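Lin0012 protein (Listeria innocua, PDB 3K17) probably acts as an ATP-dependent phosphomevalonate kinase of the GHMP kinase superfamily, working in the mevalonate pathway to isopentenyl diphosphate. Local coordinates at residues K242-Q245 with H246-T249; L248-N251 with N252-K256. All coordinates share one frame; numbering follows the deposited sequence.

Contact 1 of 2, residues K242-Q245 with H246-T249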
loop_
_atom_site.group_PDB
_atom_site.type_symbol
_atom_site.label_atom_id
_atom_site.label_comp_id
_atom_site.label_asym_id
_atom_site.label_seq_id
_atom_site.Cartn_x
_atom_site.Cartn_y
_atom_site.Cartn_z
ATOM N N LYS A 242 23.400 34.671 8.977
ATOM C CA LYS A 242 24.495 35.621 9.124
ATOM C C LYS A 242 25.850 34.939 8.986
ATOM O O LYS A 242 26.707 35.394 8.231
ATOM C CB LYS A 242 24.411 36.331 10.477
ATOM C CG LYS A 242 25.480 37.400 10.669
ATOM C CD LYS A 242 25.324 38.128 11.995
ATOM C CE LYS A 242 26.402 39.188 12.166
ATOM N NZ LYS A 242 26.282 39.917 13.461
ATOM N N ASN A 243 26.042 33.853 9.724
ATOM C CA ASN A 243 27.297 33.118 9.667
ATOM C C ASN A 243 27.487 32.477 8.298
ATOM O O ASN A 243 28.581 32.513 7.738
ATOM C CB ASN A 243 27.332 32.042 10.756
ATOM C CG ASN A 243 27.635 32.614 12.128
ATOM O OD1 ASN A 243 27.415 31.960 13.150
ATOM N ND2 ASN A 243 28.152 33.836 12.158
ATOM N N TYR A 244 26.420 31.893 7.761
ATOM C CA TYR A 244 26.496 31.250 6.455
ATOM C C TYR A 244 26.874 32.277 5.399
ATOM O O TYR A 244 27.693 32.004 4.522
ATOM C CB TYR A 244 25.158 30.607 6.087
ATOM C CG TYR A 244 25.201 29.847 4.776
ATOM C CD1 TYR A 244 25.937 28.667 4.656
ATOM C CD2 TYR A 244 24.523 30.316 3.651
ATOM C CE1 TYR A 244 25.999 27.974 3.448
ATOM C CE2 TYR A 244 24.577 29.629 2.436
ATOM C CZ TYR A 244 25.315 28.460 2.343
ATOM O OH TYR A 244 25.360 27.772 1.150
ATOM N N GLN A 245 26.280 33.464 5.487
ATOM C CA GLN A 245 26.570 34.515 4.524
ATOM C C GLN A 245 28.015 34.987 4.659
ATOM O O GLN A 245 28.641 35.385 3.676
ATOM C CB GLN A 245 25.605 35.695 4.704
ATOM C CG GLN A 245 25.744 36.763 3.629
ATOM C CD GLN A 245 25.608 36.199 2.220
ATOM O OE1 GLN A 245 24.546 35.700 1.831
ATOM N NE2 GLN A 245 26.690 36.274 1.448
ATOM N N HIS A 246 28.542 34.942 5.879
ATOM C CA HIS A 246 29.925 35.345 6.119
ATOM C C HIS A 246 30.815 34.358 5.387
ATOM O O HIS A 246 31.815 34.732 4.773
ATOM C CB HIS A 246 30.252 35.304 7.614
ATOM C CG HIS A 246 31.699 35.540 7.920
ATOM N ND1 HIS A 246 32.339 36.726 7.627
ATOM C CD2 HIS A 246 32.634 34.739 8.485
ATOM C CE1 HIS A 246 33.603 36.646 7.999
ATOM N NE2 HIS A 246 33.808 35.452 8.523
ATOM N N PHE A 247 30.442 33.085 5.472
ATOM C CA PHE A 247 31.176 32.021 4.800
ATOM C C PHE A 247 31.214 32.304 3.301
ATOM O O PHE A 247 32.284 32.347 2.697
ATOM C CB PHE A 247 30.500 30.669 5.054
ATOM C CG PHE A 247 30.960 29.578 4.125
ATOM C CD1 PHE A 247 32.292 29.182 4.097
ATOM C CD2 PHE A 247 30.060 28.960 3.262
ATOM C CE1 PHE A 247 32.723 28.187 3.217
ATOM C CE2 PHE A 247 30.481 27.965 2.382
ATOM C CZ PHE A 247 31.812 27.578 2.358
ATOM N N LEU A 248 30.040 32.507 2.710
ATOM C CA LEU A 248 29.939 32.784 1.280
ATOM C C LEU A 248 30.772 33.992 0.865
ATOM O O LEU A 248 31.608 33.905 -0.032
ATOM C CB LEU A 248 28.478 33.025 0.885
ATOM C CG LEU A 248 27.498 31.850 0.964
ATOM C CD1 LEU A 248 26.121 32.325 0.505
ATOM C CD2 LEU A 248 27.985 30.698 0.087
ATOM N N THR A 249 30.526 35.124 1.515
ATOM C CA THR A 249 31.246 36.361 1.214
ATOM C C THR A 249 32.743 36.119 1.263
ATOM O O THR A 249 33.487 36.502 0.358
ATOM C CB THR A 249 30.897 37.458 2.232
ATOM O OG1 THR A 249 29.484 37.702 2.196
ATOM C CG2 THR A 249 31.660 38.752 1.912
#
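Tyr244 points its CG away from its own N (chi1 -176°), Leu248 keeps CG beside its own (chi1 -67°), and the phenol ring and the isobutyl group meet one turn apart on the same flank of the helix. Leu248 CG sits over one face of the ring, and its methyl CD1 packs 3.7 Å from Tyr244 CE2, while CD2 lies nearer the phenol end, 4.1 Å from Tyr244 OH. The ring of Phe247 approaches Tyr244 at a slant, its CD2 being 4.2 Å from Tyr244 CE1. These contacts form along the first turns of helix 241-264, where backbone bonds run from i+4 to i: Leu248 N donates to Tyr244 O over 3.0 Å, and His246 and Phe247 bond likewise to Lys242 and Asn243. The last carbonyl of the set, Gln245 O, is gripped twice, by Thr249 N and by the hydroxyl Thr249 OG1, both at 2.9 Å and from opposite faces of the carbonyl plane. The hydroxyl is the donor in that second bond, and Gln245 NE2, on a chain bent at chi2, lies 3.2 Å from the same Thr249 OG1. Tyr244 OH hydrogen-bonds to Glu25, its side chain also touches Ile233 and Phe236 of helix 226-239, and Phe247 packs on Ile280 and Leu284 of helix 267-288.

Contact 2 of 2, residues L248-N251 with N252-K256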
loop_
_atom_site.group_PDB
_atom_site.type_symbol
_atom_site.label_atom_id
_atom_site.label_comp_id
_atom_site.label_asym_id
_atom_site.label_seq_id
_atom_site.Cartn_x
_atom_site.Cartn_y
_atom_site.Cartn_z
ATOM N N LEU A 248 30.040 32.507 2.710
ATOM C CA LEU A 248 29.939 32.784 1.280
ATOM C C LEU A 248 30.772 33.992 0.865
ATOM O O LEU A 248 31.608 33.905 -0.032
ATOM C CB LEU A 248 28.478 33.025 0.885
ATOM C CG LEU A 248 27.498 31.850 0.964
ATOM C CD1 LEU A 248 26.121 32.325 0.505
ATOM C CD2 LEU A 248 27.985 30.698 0.087
ATOM N N THR A 249 30.526 35.124 1.515
ATOM C CA THR A 249 31.246 36.361 1.214
ATOM C C THR A 249 32.743 36.119 1.263
ATOM O O THR A 249 33.487 36.502 0.358
ATOM C CB THR A 249 30.897 37.458 2.232
ATOM O OG1 THR A 249 29.484 37.702 2.196
ATOM C CG2 THR A 249 31.660 38.752 1.912
ATOM N N ARG A 250 33.172 35.481 2.342
ATOM C CA ARG A 250 34.577 35.163 2.541
ATOM C C ARG A 250 35.051 34.245 1.406
ATOM O O ARG A 250 36.136 34.423 0.851
ATOM C CB ARG A 250 34.743 34.468 3.893
ATOM C CG ARG A 250 36.176 34.335 4.344
ATOM C CD ARG A 250 36.685 35.619 4.982
ATOM N NE ARG A 250 38.141 35.639 4.969
ATOM C CZ ARG A 250 38.860 35.838 3.873
ATOM N NH1 ARG A 250 38.253 36.042 2.713
ATOM N NH2 ARG A 250 40.182 35.816 3.930
ATOM N N ASN A 251 34.222 33.263 1.062
ATOM C CA ASN A 251 34.558 32.330 -0.005
ATOM C C ASN A 251 34.762 33.049 -1.331
ATOM O O ASN A 251 35.701 32.758 -2.063
ATOM C CB ASN A 251 33.452 31.276 -0.153
ATOM C CG ASN A 251 33.584 30.467 -1.435
ATOM O OD1 ASN A 251 33.117 30.884 -2.507
ATOM N ND2 ASN A 251 34.234 29.314 -1.337
ATOM N N ASN A 252 33.880 33.995 -1.637
ATOM C CA ASN A 252 33.976 34.734 -2.890
ATOM C C ASN A 252 35.246 35.565 -3.010
ATOM O O ASN A 252 35.781 35.732 -4.110
ATOM C CB ASN A 252 32.743 35.614 -3.068
ATOM C CG ASN A 252 31.469 34.801 -3.159
ATOM O OD1 ASN A 252 31.384 33.846 -3.932
ATOM N ND2 ASN A 252 30.472 35.173 -2.371
ATOM N N GLU A 253 35.729 36.082 -1.882
ATOM C CA GLU A 253 36.958 36.873 -1.877
ATOM C C GLU A 253 38.109 35.935 -2.246
ATOM O O GLU A 253 38.923 36.237 -3.116
ATOM C CB GLU A 253 37.217 37.474 -0.483
ATOM C CG GLU A 253 36.071 38.305 0.088
ATOM C CD GLU A 253 36.418 38.972 1.424
ATOM O OE1 GLU A 253 36.805 38.263 2.381
ATOM O OE2 GLU A 253 36.296 40.213 1.519
ATOM N N ILE A 254 38.150 34.782 -1.584
ATOM C CA ILE A 254 39.195 33.789 -1.816
ATOM C C ILE A 254 39.205 33.248 -3.248
ATOM O O ILE A 254 40.273 33.076 -3.844
ATOM C CB ILE A 254 39.049 32.612 -0.816
ATOM C CG1 ILE A 254 39.178 33.143 0.619
ATOM C CG2 ILE A 254 40.115 31.546 -1.089
ATOM C CD1 ILE A 254 38.943 32.103 1.701
HETATM N N MSE A 255 38.022 32.972 -3.796
HETATM C CA MSE A 255 37.921 32.449 -5.159
HETATM C C MSE A 255 38.523 33.425 -6.159
HETATM O O MSE A 255 39.233 33.029 -7.087
HETATM C CB MSE A 255 36.460 32.180 -5.526
HETATM C CG MSE A 255 35.857 30.982 -4.823
HETATM SE SE MSE A 255 36.944 29.391 -5.046
HETATM C CE MSE A 255 37.609 29.282 -3.240
ATOM N N LYS A 256 38.227 34.705 -5.969
ATOM C CA LYS A 256 38.753 35.744 -6.842
ATOM C C LYS A 256 40.279 35.673 -6.820
ATOM O O LYS A 256 40.927 35.719 -7.867
ATOM C CB LYS A 256 38.273 37.116 -6.359
ATOM C CG LYS A 256 38.597 38.268 -7.297
ATOM C CD LYS A 256 37.882 39.544 -6.865
ATOM C CE LYS A 256 36.360 39.373 -6.907
ATOM N NZ LYS A 256 35.861 39.025 -8.273
#
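Arg250 and Glu253, three residues apart on helix 241-264, form an i to i+3 salt bridge in which Arg250 NH1 lies 2.7 Å from Glu253 OE1. The carboxylate meets the guanidinium through this one oxygen, and the two planes stand 86° apart, far from the flat side-by-side pairing of two oxygens with two nitrogens. A bend at chi2 of Arg250 (81°) turns its chain along the helix toward the next turn. There Ile254 CD1 rests over one guanidinium face, 4.1 Å above the plane and displaced toward the rim, while Ile254 CG1 is 3.7 Å from Arg250 NH1. The other end of the guanidinium, NH2, makes a salt bridge to Glu276 of helix 267-288, so the arginine joins two acids and its positive charge is probably well balanced. Beneath the side chains, Ile254 N bonds to Arg250 O, which also takes a weak bond from Glu253 N, and Asn252 N reaches Leu248 O over 2.8 Å. On the buried flank Asn251 packs against Met255, present as selenomethionine, whose backbone N bonds to Asn251 O. Asn251 also touches Ala22 and Ile280, and Met255 touches Asn277. The bent selenomethionine chain follows the Asn251 amide, with CG 3.6 Å from Asn251 OD1 and the terminal CE 3.9 Å from Asn251 ND2.

Contacts 1 and 2 are successive portions of one helix, 241-264, with centres about 10 Å apart. They overlap at Leu248 and Thr249, which end contact 1 and begin contact 2. Both lie well out from the middle of the chain, their centres about 24 Å and 20 Å from it. Helix 267-288 runs alongside the two, and Ile280 is touched from both; the loop carrying Ala22 and Glu25 also meets both, whereas helix 226-239 packs against the side chains of Asn243 and Tyr244 in contact 1. Thus a single helix ties the loop after strand 7-18 to its neighbouring helices, in a chain that carries both the N- and C-terminal GHMP kinase family regions.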